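PDB 4V1T: LYND from Lyngbya aestuarii, which probably catalyses the ATP- and magnesium-dependent cyclodehydration of peptide residues to azoline rings. Local coordinates for residues 113-118 and 149-154; 551-556 and 736-741; 301-306 and 359-364; 616-621 and 667-672. One frame throughout, in Å; residues are numbered along the deposited sequence.

How the contacts relate
Contacts 1 and 3 belong to the same seven-stranded mixed sheet, their centres 26 Å apart: contact 1 joins two of its parallel strands, while contact 3 lays a loop against strand 299-304 at the other end. Contact 3 is the most central of the four, about 10 Å from the centre of the chain. Contacts 2 and 4 lie within the YcaO part of the chain, with centres 23 Å apart, and in sequence both segments of contact 4 fall between those of contact 2. Contact 2 adjoins the nucleotide site, its Arg552 side chain about 4 Å from magnesium and 5 Å from ADP. The centres of contacts 1 and 2 are about 60 Å apart, on opposite sides of the chain's centre.

Contact 1. Residues 113-118 and 149-154; sequences PVTLTP and SPTALN
Leu153 O is the best-held polar atom here, gripped by two donors. Thr115 N gives it an almost straight hydrogen bond, 3.2 Å long with 169° at the hydrogen and lying in the carbonyl plane; Thr151 OG1 adds a weak one at 3.5 Å from Leu153 O. The first belongs to a parallel beta bridge that pairs Thr115 with Asn154 and puts both side chains on the same face of the sheet. Thr115 holds OG1 in the crowded position between its backbone N and carbonyl carbon (chi1 60°), so its CG2 is left to meet Thr151 CG2 at 3.8 Å. The Asn154 side chain, CG anti to the backbone N, crosses those of Thr115 and Thr117 at about a right angle, bringing its amide up to both hydroxyls. An alanine here would remove the whole amide group and would probably weaken the polar packing against these two threonines. At the other end a water bridges Pro113 O (2.8 Å) to Ala152 N (2.9 Å), while Val114 CG2 lies alongside Leu153 CB. Strand 114-118 runs parallel between strands 141-142 and 154-157; Leu116 packs on Val127 and Leu130 of helix 124-135, and Leu153 on Ile264 and Trp267 of helix 250-275.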
loop_
_atom_site.group_PDB
_atom_site.type_symbol
_atom_site.label_atom_id
_atom_site.label_comp_id
_atom_site.label_asym_id
_atom_site.label_seq_id
_atom_site.Cartn_x
_atom_site.Cartn_y
_atom_site.Cartn_z
ATOM N N PRO B 113 35.028 16.581 -10.122
ATOM C CA PRO B 113 35.256 15.418 -10.970
ATOM C C PRO B 113 34.824 14.111 -10.300
ATOM O O PRO B 113 34.758 14.018 -9.072
ATOM C CB PRO B 113 36.765 15.443 -11.215
ATOM C CG PRO B 113 37.335 16.185 -10.065
ATOM C CD PRO B 113 36.283 17.144 -9.590
ATOM N N VAL B 114 34.541 13.113 -11.131
ATOM C CA VAL B 114 34.103 11.792 -10.693
ATOM C C VAL B 114 35.021 10.725 -11.314
ATOM O O VAL B 114 35.671 10.977 -12.335
ATOM C CB VAL B 114 32.629 11.579 -11.104
ATOM C CG1 VAL B 114 32.301 10.129 -11.408
ATOM C CG2 VAL B 114 31.704 12.122 -10.024
ATOM N N THR B 115 35.093 9.550 -10.689
ATOM C CA THR B 115 35.817 8.420 -11.270
ATOM C C THR B 115 34.860 7.281 -11.566
ATOM O O THR B 115 33.917 7.045 -10.803
ATOM C CB THR B 115 36.950 7.904 -10.353
ATOM O OG1 THR B 115 36.412 7.483 -9.095
ATOM C CG2 THR B 115 37.990 8.993 -10.123
ATOM N N LEU B 116 35.097 6.603 -12.689
ATOM C CA LEU B 116 34.358 5.399 -13.061
ATOM C C LEU B 116 35.278 4.187 -12.929
ATOM O O LEU B 116 36.462 4.268 -13.253
ATOM C CB LEU B 116 33.828 5.486 -14.495
ATOM C CG LEU B 116 33.051 6.746 -14.875
ATOM C CD1 LEU B 116 32.373 6.552 -16.226
ATOM C CD2 LEU B 116 32.029 7.132 -13.817
ATOM N N THR B 117 34.723 3.071 -12.456
ATOM C CA THR B 117 35.490 1.840 -12.268
ATOM C C THR B 117 34.650 0.625 -12.674
ATOM O O THR B 117 33.661 0.317 -12.027
ATOM C CB THR B 117 35.943 1.666 -10.801
ATOM O OG1 THR B 117 36.497 2.896 -10.304
ATOM C CG2 THR B 117 36.983 0.552 -10.685
ATOM N N PRO B 118 35.036 -0.065 -13.755
ATOM C CA PRO B 118 34.309 -1.293 -14.084
ATOM C C PRO B 118 34.721 -2.480 -13.219
ATOM O O PRO B 118 35.819 -2.517 -12.679
ATOM C CB PRO B 118 34.703 -1.547 -15.537
ATOM C CG PRO B 118 36.098 -1.004 -15.620
ATOM C CD PRO B 118 36.089 0.229 -14.745
ATOM N N SER B 149 44.485 10.573 -5.493
ATOM C CA SER B 149 43.879 11.580 -4.618
ATOM C C SER B 149 42.356 11.422 -4.582
ATOM O O SER B 149 41.764 10.937 -5.535
ATOM C CB SER B 149 44.250 12.997 -5.070
ATOM O OG SER B 149 43.745 13.273 -6.359
ATOM N N PRO B 150 41.716 11.849 -3.486
ATOM C CA PRO B 150 40.279 11.601 -3.313
ATOM C C PRO B 150 39.392 12.322 -4.324
ATOM O O PRO B 150 39.786 13.358 -4.857
ATOM C CB PRO B 150 39.996 12.145 -1.901
ATOM C CG PRO B 150 41.335 12.337 -1.260
ATOM C CD PRO B 150 42.270 12.641 -2.376
ATOM N N THR B 151 38.206 11.774 -4.575
ATOM C CA THR B 151 37.187 12.462 -5.363
ATOM C C THR B 151 35.875 12.475 -4.602
ATOM O O THR B 151 35.736 11.815 -3.582
ATOM C CB THR B 151 36.979 11.809 -6.747
ATOM O OG1 THR B 151 36.460 10.481 -6.594
ATOM C CG2 THR B 151 38.299 11.764 -7.514
ATOM N N ALA B 152 34.907 13.227 -5.108
ATOM C CA ALA B 152 33.617 13.328 -4.464
ATOM C C ALA B 152 32.775 12.076 -4.657
ATOM O O ALA B 152 31.853 11.825 -3.887
ATOM C CB ALA B 152 32.874 14.535 -4.996
ATOM N N LEU B 153 33.075 11.293 -5.688
ATOM C CA LEU B 153 32.325 10.068 -5.938
ATOM C C LEU B 153 33.033 9.123 -6.892
ATOM O O LEU B 153 33.448 9.517 -7.980
ATOM C CB LEU B 153 30.951 10.403 -6.495
ATOM C CG LEU B 153 29.993 9.227 -6.650
ATOM C CD1 LEU B 153 29.521 8.745 -5.287
ATOM C CD2 LEU B 153 28.823 9.616 -7.522
ATOM N N ASN B 154 33.173 7.870 -6.474
ATOM C CA ASN B 154 33.623 6.806 -7.372
ATOM C C ASN B 154 32.412 5.995 -7.812
ATOM O O ASN B 154 31.678 5.473 -6.979
ATOM C CB ASN B 154 34.659 5.913 -6.684
ATOM C CG ASN B 154 35.218 4.839 -7.606
ATOM O OD1 ASN B 154 35.405 5.055 -8.805
ATOM N ND2 ASN B 154 35.479 3.668 -7.047
HETATM O O HOH W 1 35.710 15.412 -6.894
#

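Contact 2. Residues 551-556 and 736-741; sequences ERDGVA and GMRHFW. With PO4 (phosphate ion), chain P.
Arg552 and Phe740 run side by side, pointing the same way, yet their flat groups stand nearly perpendicular: guanidinium and ring planes are 81° apart. Bends at chi2 and chi3 carry the arginine along the ring, so that Arg552 CD comes within 3.3 Å of Phe740 CE2, and Phe740 CZ sits over one guanidinium face, off toward its rim. Phe740 is held in the crowded rotamer, CG between backbone N and carbonyl carbon (chi1 61°), with its CB 3.7 Å from Val555 CG1. His739 comes over one face of the phenyl ring, its CD2 above the centre, and its NE2 in turn lies over the centre of the Trp741 indole.

One residue on in the helix, Asp553 fastens the backbone of segment 736-741. Its OD2 takes the amide of Arg738 on the anti lone pair, Arg738 N to Asp553 OD2 being 2.9 Å and nearly straight (168°), while OD1 forms a salt bridge with Arg748. Ala556 CB packs against the same segment, 3.7 Å from Arg738 CB.

At the YcaO nucleotide site the Arg552 charge is shared: NE bonds Asn530 OD1, NH1 makes a weak, bent salt-bridge bond to Glu551 OE2 at 3.1 Å, and NH2 reaches a phosphate, probably from the crystallisation liquor, weakly at its O1. With magnesium about 4 Å from this side chain and ADP about 5 Å away, the buried arginine would probably stabilise negative charge, such as phosphate oxygens, beside it, and having Arg552 NE 4.6 Å from His739 NE2 would tend to disfavour a second positive charge on that imidazole.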
loop_
_atom_site.group_PDB
_atom_site.type_symbol
_atom_site.label_atom_id
_atom_site.label_comp_id
_atom_site.label_asym_id
_atom_site.label_seq_id
_atom_site.Cartn_x
_atom_site.Cartn_y
_atom_site.Cartn_z
ATOM N N GLU B 551 0.746 -24.849 23.713
ATOM C CA GLU B 551 -0.060 -25.300 22.582
ATOM C C GLU B 551 0.422 -26.652 22.075
ATOM O O GLU B 551 -0.372 -27.570 21.919
ATOM C CB GLU B 551 -0.010 -24.272 21.447
ATOM C CG GLU B 551 -0.652 -24.699 20.131
ATOM C CD GLU B 551 -0.175 -23.850 18.970
ATOM O OE1 GLU B 551 -0.148 -22.609 19.104
ATOM O OE2 GLU B 551 0.194 -24.426 17.933
ATOM N N ARG B 552 1.722 -26.766 21.820
ATOM C CA ARG B 552 2.284 -27.990 21.235
ATOM C C ARG B 552 2.217 -29.139 22.234
ATOM O O ARG B 552 1.932 -30.280 21.853
ATOM C CB ARG B 552 3.737 -27.817 20.800
ATOM C CG ARG B 552 4.109 -26.482 20.220
ATOM C CD ARG B 552 3.513 -26.202 18.867
ATOM N NE ARG B 552 4.467 -25.457 18.048
ATOM C CZ ARG B 552 4.175 -24.801 16.940
ATOM N NH1 ARG B 552 2.935 -24.740 16.497
ATOM N NH2 ARG B 552 5.136 -24.175 16.286
ATOM N N ASP B 553 2.502 -28.824 23.498
ATOM C CA ASP B 553 2.424 -29.793 24.581
ATOM C C ASP B 553 1.011 -30.357 24.651
ATOM O O ASP B 553 0.828 -31.572 24.682
ATOM C CB ASP B 553 2.831 -29.153 25.911
ATOM C CG ASP B 553 2.828 -30.135 27.056
ATOM O OD1 ASP B 553 1.747 -30.344 27.652
ATOM O OD2 ASP B 553 3.907 -30.686 27.374
ATOM N N GLY B 554 0.021 -29.466 24.650
ATOM C CA GLY B 554 -1.376 -29.868 24.672
ATOM C C GLY B 554 -1.758 -30.751 23.499
ATOM O O GLY B 554 -2.465 -31.754 23.668
ATOM N N VAL B 555 -1.293 -30.379 22.307
ATOM C CA VAL B 555 -1.569 -31.158 21.110
ATOM C C VAL B 555 -0.909 -32.525 21.232
ATOM O O VAL B 555 -1.530 -33.551 20.938
ATOM C CB VAL B 555 -1.084 -30.438 19.828
ATOM C CG1 VAL B 555 -1.168 -31.365 18.615
ATOM C CG2 VAL B 555 -1.915 -29.191 19.567
ATOM N N ALA B 556 0.341 -32.535 21.676
ATOM C CA ALA B 556 1.096 -33.790 21.797
ATOM C C ALA B 556 0.362 -34.788 22.685
ATOM O O ALA B 556 0.215 -35.950 22.327
ATOM C CB ALA B 556 2.488 -33.523 22.346
ATOM N N GLY B 736 11.114 -30.279 29.077
ATOM C CA GLY B 736 10.121 -31.235 29.547
ATOM C C GLY B 736 8.822 -31.130 28.763
ATOM O O GLY B 736 8.157 -32.128 28.510
ATOM N N MET B 737 8.457 -29.917 28.365
ATOM C CA MET B 737 7.228 -29.721 27.601
ATOM C C MET B 737 7.385 -30.300 26.212
ATOM O O MET B 737 8.447 -30.214 25.609
ATOM C CB MET B 737 6.848 -28.242 27.548
ATOM C CG MET B 737 6.384 -27.719 28.908
ATOM S SD MET B 737 5.774 -26.031 28.883
ATOM C CE MET B 737 4.190 -26.265 28.092
ATOM N N ARG B 738 6.309 -30.894 25.713
ATOM C CA ARG B 738 6.366 -31.719 24.517
ATOM C C ARG B 738 6.121 -30.951 23.218
ATOM O O ARG B 738 5.288 -30.038 23.157
ATOM C CB ARG B 738 5.350 -32.860 24.632
ATOM C CG ARG B 738 5.269 -33.505 26.008
ATOM C CD ARG B 738 6.606 -34.067 26.449
ATOM N NE ARG B 738 7.032 -35.161 25.588
ATOM C CZ ARG B 738 7.806 -36.169 25.961
ATOM N NH1 ARG B 738 8.255 -36.250 27.200
ATOM N NH2 ARG B 738 8.124 -37.104 25.084
ATOM N N HIS B 739 6.858 -31.342 22.182
ATOM C CA HIS B 739 6.582 -30.927 20.819
ATOM C C HIS B 739 5.514 -31.870 20.291
ATOM O O HIS B 739 5.419 -32.995 20.768
ATOM C CB HIS B 739 7.861 -30.994 19.975
ATOM C CG HIS B 739 7.848 -30.109 18.765
ATOM N ND1 HIS B 739 8.989 -29.522 18.269
ATOM C CD2 HIS B 739 6.842 -29.710 17.954
ATOM C CE1 HIS B 739 8.691 -28.804 17.202
ATOM N NE2 HIS B 739 7.392 -28.898 16.992
ATOM N N PHE B 740 4.698 -31.427 19.339
ATOM C CA PHE B 740 3.699 -32.313 18.741
ATOM C C PHE B 740 4.279 -33.184 17.628
ATOM O O PHE B 740 3.542 -33.763 16.828
ATOM C CB PHE B 740 2.484 -31.519 18.228
ATOM C CG PHE B 740 2.791 -30.503 17.146
ATOM C CD1 PHE B 740 3.273 -30.893 15.906
ATOM C CD2 PHE B 740 2.495 -29.168 17.341
ATOM C CE1 PHE B 740 3.512 -29.962 14.910
ATOM C CE2 PHE B 740 2.729 -28.231 16.343
ATOM C CZ PHE B 740 3.241 -28.626 15.132
ATOM N N TRP B 741 5.602 -33.287 17.597
ATOM C CA TRP B 741 6.292 -34.217 16.712
ATOM C C TRP B 741 6.461 -35.555 17.430
ATOM O O TRP B 741 6.262 -35.639 18.643
ATOM C CB TRP B 741 7.651 -33.641 16.291
ATOM C CG TRP B 741 7.549 -32.395 15.446
ATOM C CD1 TRP B 741 6.427 -31.892 14.851
ATOM C CD2 TRP B 741 8.619 -31.513 15.090
ATOM N NE1 TRP B 741 6.730 -30.745 14.148
ATOM C CE2 TRP B 741 8.070 -30.492 14.283
ATOM C CE3 TRP B 741 9.988 -31.484 15.377
ATOM C CZ2 TRP B 741 8.843 -29.454 13.767
ATOM C CZ3 TRP B 741 10.754 -30.450 14.862
ATOM C CH2 TRP B 741 10.181 -29.454 14.064
HETATM P P PO4 P . 3.465 -21.906 13.440
HETATM O O1 PO4 P . 3.888 -23.345 13.198
HETATM O O2 PO4 P . 4.356 -21.278 14.480
HETATM O O3 PO4 P . 2.026 -21.894 13.901
HETATM O O4 PO4 P . 3.640 -21.143 12.142
#

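Contact 3. Residues 301-306 and 359-364; sequences KSHILI and ISPVTG
The tight part of this contact gathers on Ser360 OG, which has three bonding partners. Val362 N and Thr363 N both donate to Ser360 OG, each at 3.1 Å, forming an ST turn and an ST motif that curl the loop around the hydroxyl. The third is His303 ND1, 2.8 Å from Ser360 OG, which meets the imidazole at its edge. Val362 then closes one face of that ring: its CG2 stands 4.0 Å from the His303 centroid and only 17° off the normal, a CH-pi contact. With NE2 bonded to Thr292 OG1, the buried imidazole is pinned at both nitrogens and its rotation fixed. Thr363 has OG1 anti to its backbone N, which directs the hydroxyl to Ile304 O at 3.0 Å, though that carbonyl is placed less surely. Next to this bond a water links the segments indirectly, accepting from Ile306 N and donating to Thr363 O.

Toward solvent the fit slackens. Exposed Lys301 meets Pro361 merely tip to tip, Lys301 NZ lying 3.8 Å from Pro361 CD, and exposed Ile304 turns the end of its side chain away from the loop.

The loop 359-364 thus packs along strand 299-304, an outermost strand of the mixed sheet next to strand 289-294. The Leu305 side chain packs on Leu207 of helix 204-213 and lies about 8 Å from the zinc bound by four cysteines, and Arg210 of that helix bonds Thr363 O.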
loop_
_atom_site.group_PDB
_atom_site.type_symbol
_atom_site.label_atom_id
_atom_site.label_comp_id
_atom_site.label_asym_id
_atom_site.label_seq_id
_atom_site.Cartn_x
_atom_site.Cartn_y
_atom_site.Cartn_z
ATOM N N LYS B 301 11.073 -0.373 -8.111
ATOM C CA LYS B 301 11.058 -0.566 -6.663
ATOM C C LYS B 301 12.226 0.163 -5.998
ATOM O O LYS B 301 13.335 0.174 -6.532
ATOM C CB LYS B 301 11.154 -2.058 -6.329
ATOM C CG LYS B 301 9.846 -2.832 -6.392
ATOM C CD LYS B 301 10.118 -4.337 -6.456
ATOM C CE LYS B 301 9.084 -5.154 -5.691
ATOM N NZ LYS B 301 9.483 -5.385 -4.270
ATOM N N SER B 302 11.963 0.750 -4.829
ATOM C CA SER B 302 13.003 1.313 -3.973
ATOM C C SER B 302 13.257 0.372 -2.817
ATOM O O SER B 302 12.328 -0.072 -2.158
ATOM C CB SER B 302 12.606 2.692 -3.439
ATOM O OG SER B 302 12.353 3.573 -4.509
ATOM N N HIS B 303 14.525 0.073 -2.582
ATOM C CA HIS B 303 14.923 -0.885 -1.549
ATOM C C HIS B 303 15.844 -0.204 -0.531
ATOM O O HIS B 303 16.911 0.285 -0.889
ATOM C CB HIS B 303 15.623 -2.093 -2.182
ATOM C CG HIS B 303 14.952 -2.598 -3.416
ATOM N ND1 HIS B 303 14.017 -3.608 -3.388
ATOM C CD2 HIS B 303 15.062 -2.225 -4.715
ATOM C CE1 HIS B 303 13.595 -3.848 -4.615
ATOM N NE2 HIS B 303 14.208 -3.019 -5.437
ATOM N N ILE B 304 15.426 -0.190 0.733
ATOM C CA ILE B 304 16.178 0.478 1.789
ATOM C C ILE B 304 17.317 -0.399 2.304
ATOM O O ILE B 304 17.085 -1.502 2.772
ATOM C CB ILE B 304 15.286 0.842 2.989
ATOM C CG1 ILE B 304 14.074 1.677 2.551
ATOM C CG2 ILE B 304 16.094 1.599 4.050
ATOM C CD1 ILE B 304 14.357 3.153 2.384
ATOM N N LEU B 305 18.537 0.115 2.254
ATOM C CA LEU B 305 19.683 -0.563 2.837
ATOM C C LEU B 305 19.898 -0.115 4.276
ATOM O O LEU B 305 20.230 1.040 4.531
ATOM C CB LEU B 305 20.950 -0.291 2.018
ATOM C CG LEU B 305 22.253 -0.810 2.635
ATOM C CD1 LEU B 305 22.214 -2.329 2.771
ATOM C CD2 LEU B 305 23.454 -0.375 1.807
ATOM N N ILE B 306 19.722 -1.040 5.209
ATOM C CA ILE B 306 19.972 -0.756 6.610
ATOM C C ILE B 306 21.452 -0.965 6.906
ATOM O O ILE B 306 22.028 -1.971 6.532
ATOM C CB ILE B 306 19.113 -1.647 7.538
ATOM C CG1 ILE B 306 17.655 -1.182 7.533
ATOM C CG2 ILE B 306 19.619 -1.584 8.985
ATOM C CD1 ILE B 306 16.875 -1.599 6.317
ATOM N N ILE B 359 10.472 -5.558 3.712
ATOM C CA ILE B 359 9.936 -6.292 2.557
ATOM C C ILE B 359 10.684 -5.888 1.293
ATOM O O ILE B 359 10.473 -4.803 0.752
ATOM C CB ILE B 359 8.421 -6.048 2.356
ATOM C CG1 ILE B 359 7.633 -6.378 3.628
ATOM C CG2 ILE B 359 7.895 -6.907 1.210
ATOM C CD1 ILE B 359 6.251 -5.772 3.681
ATOM N N SER B 360 11.559 -6.771 0.838
ATOM C CA SER B 360 12.352 -6.540 -0.358
ATOM C C SER B 360 13.164 -7.775 -0.706
ATOM O O SER B 360 13.916 -8.274 0.132
ATOM C CB SER B 360 13.305 -5.366 -0.156
ATOM O OG SER B 360 14.273 -5.334 -1.192
ATOM N N PRO B 361 13.044 -8.262 -1.951
ATOM C CA PRO B 361 13.844 -9.425 -2.340
ATOM C C PRO B 361 15.306 -9.095 -2.624
ATOM O O PRO B 361 16.066 -9.982 -2.987
ATOM C CB PRO B 361 13.143 -9.916 -3.606
ATOM C CG PRO B 361 12.552 -8.695 -4.198
ATOM C CD PRO B 361 12.174 -7.800 -3.048
ATOM N N VAL B 362 15.690 -7.829 -2.444
ATOM C CA VAL B 362 17.054 -7.376 -2.712
ATOM C C VAL B 362 17.773 -7.034 -1.413
ATOM O O VAL B 362 18.822 -7.603 -1.105
ATOM C CB VAL B 362 17.054 -6.138 -3.637
ATOM C CG1 VAL B 362 18.472 -5.631 -3.881
ATOM C CG2 VAL B 362 16.358 -6.466 -4.952
ATOM N N THR B 363 17.192 -6.115 -0.656
ATOM C CA THR B 363 17.803 -5.596 0.565
ATOM C C THR B 363 17.063 -6.035 1.825
ATOM O O THR B 363 17.504 -5.760 2.944
ATOM C CB THR B 363 17.822 -4.052 0.539
ATOM O OG1 THR B 363 18.760 -3.569 1.496
ATOM C CG2 THR B 363 16.444 -3.499 0.850
ATOM N N GLY B 364 15.926 -6.698 1.636
ATOM C CA GLY B 364 15.049 -7.042 2.740
ATOM C C GLY B 364 15.260 -8.441 3.285
ATOM O O GLY B 364 16.207 -9.125 2.923
HETATM O O HOH W 2 19.157 -3.912 4.373
#

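Contact 4. Residues 616-621 and 667-672; sequences SSERLI and EKLADH
In the YcaO region of the chain, the backbone leaves helix 661-666 at Glu667 and tightens into a 3-10 turn at 669-671, whose entrance faces the loop between strands 605-612 and 621-626, with the CA atoms of Glu618 and Lys668 6.1 Å apart. Arg619 takes left-handed backbone angles (51°/58°), so that Glu618 and Leu620 on either side of it both point at the turn. The Glu618 side chain is extended beyond CG and crosses that of Lys668 at about a right angle. Glu618 OE1 receives Leu669 N at 2.8 Å from above the carboxylate plane, in a bent bond, while OE2 reaches Ala670 N through a water. An alanine here would remove the carboxylate and would probably leave these first amides of the turn less well held. From within the turn, Asp671 OD2 accepts Lys668 N at 3.2 Å on its anti lone pair. Leu620 packs against the same turn, its CD2 lying 3.6 Å from Leu669 CD1 and its CD1 3.6 Å from Lys668 O. Two further waters accept from the amides of Glu618 and Leu620 and lie within bonding distance of Glu667 O. His672 is held at both nitrogens: ND1 bonds Tyr674 OH, and NE2 donates in its ring plane to Glu667 OE1 at 2.9 Å.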
loop_
_atom_site.group_PDB
_atom_site.type_symbol
_atom_site.label_atom_id
_atom_site.label_comp_id
_atom_site.label_asym_id
_atom_site.label_seq_id
_atom_site.Cartn_x
_atom_site.Cartn_y
_atom_site.Cartn_z
ATOM N N SER B 616 -13.983 -35.825 -3.317
ATOM C CA SER B 616 -13.238 -37.077 -3.425
ATOM C C SER B 616 -12.614 -37.457 -2.079
ATOM O O SER B 616 -12.641 -38.618 -1.683
ATOM C CB SER B 616 -12.153 -36.966 -4.504
ATOM O OG SER B 616 -11.257 -35.897 -4.232
ATOM N N SER B 617 -12.071 -36.463 -1.379
ATOM C CA SER B 617 -11.377 -36.686 -0.112
ATOM C C SER B 617 -11.873 -35.731 0.967
ATOM O O SER B 617 -12.417 -34.667 0.663
ATOM C CB SER B 617 -9.880 -36.501 -0.307
ATOM O OG SER B 617 -9.601 -35.192 -0.764
ATOM N N GLU B 618 -11.671 -36.113 2.224
ATOM C CA GLU B 618 -12.189 -35.350 3.359
ATOM C C GLU B 618 -11.347 -34.120 3.703
ATOM O O GLU B 618 -11.845 -33.186 4.317
ATOM C CB GLU B 618 -12.306 -36.246 4.587
ATOM C CG GLU B 618 -13.400 -37.295 4.453
ATOM C CD GLU B 618 -13.685 -38.017 5.756
ATOM O OE1 GLU B 618 -13.166 -37.586 6.809
ATOM O OE2 GLU B 618 -14.433 -39.017 5.723
ATOM N N ARG B 619 -10.078 -34.143 3.306
ATOM C CA ARG B 619 -9.153 -33.033 3.525
ATOM C C ARG B 619 -9.163 -32.612 4.984
ATOM O O ARG B 619 -9.470 -31.461 5.314
ATOM C CB ARG B 619 -9.518 -31.827 2.647
ATOM C CG ARG B 619 -9.777 -32.153 1.186
ATOM C CD ARG B 619 -8.596 -31.874 0.276
ATOM N NE ARG B 619 -9.085 -31.348 -0.998
ATOM C CZ ARG B 619 -8.374 -31.290 -2.116
ATOM N NH1 ARG B 619 -7.134 -31.741 -2.136
ATOM N NH2 ARG B 619 -8.914 -30.792 -3.219
ATOM N N LEU B 620 -8.856 -33.555 5.857
ATOM C CA LEU B 620 -8.828 -33.280 7.277
ATOM C C LEU B 620 -7.781 -32.217 7.547
ATOM O O LEU B 620 -6.595 -32.368 7.253
ATOM C CB LEU B 620 -8.527 -34.543 8.097
ATOM C CG LEU B 620 -9.617 -35.613 8.046
ATOM C CD1 LEU B 620 -9.159 -36.867 8.775
ATOM C CD2 LEU B 620 -10.919 -35.085 8.635
ATOM N N ILE B 621 -8.244 -31.119 8.100
ATOM C CA ILE B 621 -7.369 -30.035 8.425
ATOM C C ILE B 621 -7.640 -29.631 9.856
ATOM O O ILE B 621 -8.743 -29.774 10.371
ATOM C CB ILE B 621 -7.548 -28.889 7.411
ATOM C CG1 ILE B 621 -7.025 -29.380 6.052
ATOM C CG2 ILE B 621 -6.785 -27.644 7.852
ATOM C CD1 ILE B 621 -7.304 -28.490 4.908
ATOM N N GLU B 667 -6.658 -39.794 4.389
ATOM C CA GLU B 667 -7.193 -40.024 5.723
ATOM C C GLU B 667 -8.630 -39.561 5.890
ATOM O O GLU B 667 -9.042 -38.531 5.359
ATOM C CB GLU B 667 -6.320 -39.340 6.765
ATOM C CG GLU B 667 -4.911 -39.877 6.826
ATOM C CD GLU B 667 -4.874 -41.386 6.903
ATOM O OE1 GLU B 667 -5.525 -41.950 7.808
ATOM O OE2 GLU B 667 -4.207 -42.003 6.047
ATOM N N LYS B 668 -9.374 -40.333 6.669
ATOM C CA LYS B 668 -10.783 -40.083 6.918
ATOM C C LYS B 668 -11.052 -39.907 8.403
ATOM O O LYS B 668 -10.231 -40.247 9.257
ATOM C CB LYS B 668 -11.630 -41.237 6.377
ATOM C CG LYS B 668 -11.921 -41.161 4.889
ATOM C CD LYS B 668 -11.585 -42.467 4.179
ATOM C CE LYS B 668 -12.299 -42.586 2.843
ATOM N NZ LYS B 668 -12.343 -41.293 2.093
ATOM N N LEU B 669 -12.229 -39.385 8.706
ATOM C CA LEU B 669 -12.629 -39.154 10.088
ATOM C C LEU B 669 -12.775 -40.504 10.801
ATOM O O LEU B 669 -12.472 -40.634 11.986
ATOM C CB LEU B 669 -13.942 -38.368 10.118
ATOM C CG LEU B 669 -14.174 -37.271 11.151
ATOM C CD1 LEU B 669 -12.995 -36.347 11.343
ATOM C CD2 LEU B 669 -15.378 -36.462 10.721
ATOM N N ALA B 670 -13.218 -41.510 10.059
ATOM C CA ALA B 670 -13.371 -42.856 10.597
ATOM C C ALA B 670 -12.039 -43.493 10.971
ATOM O O ALA B 670 -12.005 -44.469 11.715
ATOM C CB ALA B 670 -14.097 -43.734 9.598
ATOM N N ASP B 671 -10.946 -42.954 10.445
ATOM C CA ASP B 671 -9.611 -43.465 10.753
ATOM C C ASP B 671 -9.036 -42.848 12.026
ATOM O O ASP B 671 -8.060 -43.357 12.568
ATOM C CB ASP B 671 -8.648 -43.182 9.594
ATOM C CG ASP B 671 -8.909 -44.051 8.383
ATOM O OD1 ASP B 671 -8.720 -45.280 8.469
ATOM O OD2 ASP B 671 -9.266 -43.496 7.328
ATOM N N HIS B 672 -9.618 -41.731 12.472
ATOM C CA HIS B 672 -9.121 -40.994 13.637
ATOM C C HIS B 672 -10.282 -40.435 14.463
ATOM O O HIS B 672 -10.570 -39.245 14.403
ATOM C CB HIS B 672 -8.207 -39.855 13.186
ATOM C CG HIS B 672 -7.174 -40.272 12.187
ATOM N ND1 HIS B 672 -5.947 -40.788 12.553
ATOM C CD2 HIS B 672 -7.192 -40.266 10.834
ATOM C CE1 HIS B 672 -5.251 -41.075 11.467
ATOM N NE2 HIS B 672 -5.985 -40.772 10.408
HETATM O O HOH W 3 -15.075 -40.708 7.952
HETATM O O HOH W 4 -9.846 -37.961 2.858
HETATM O O HOH W 5 -7.865 -35.888 5.275
#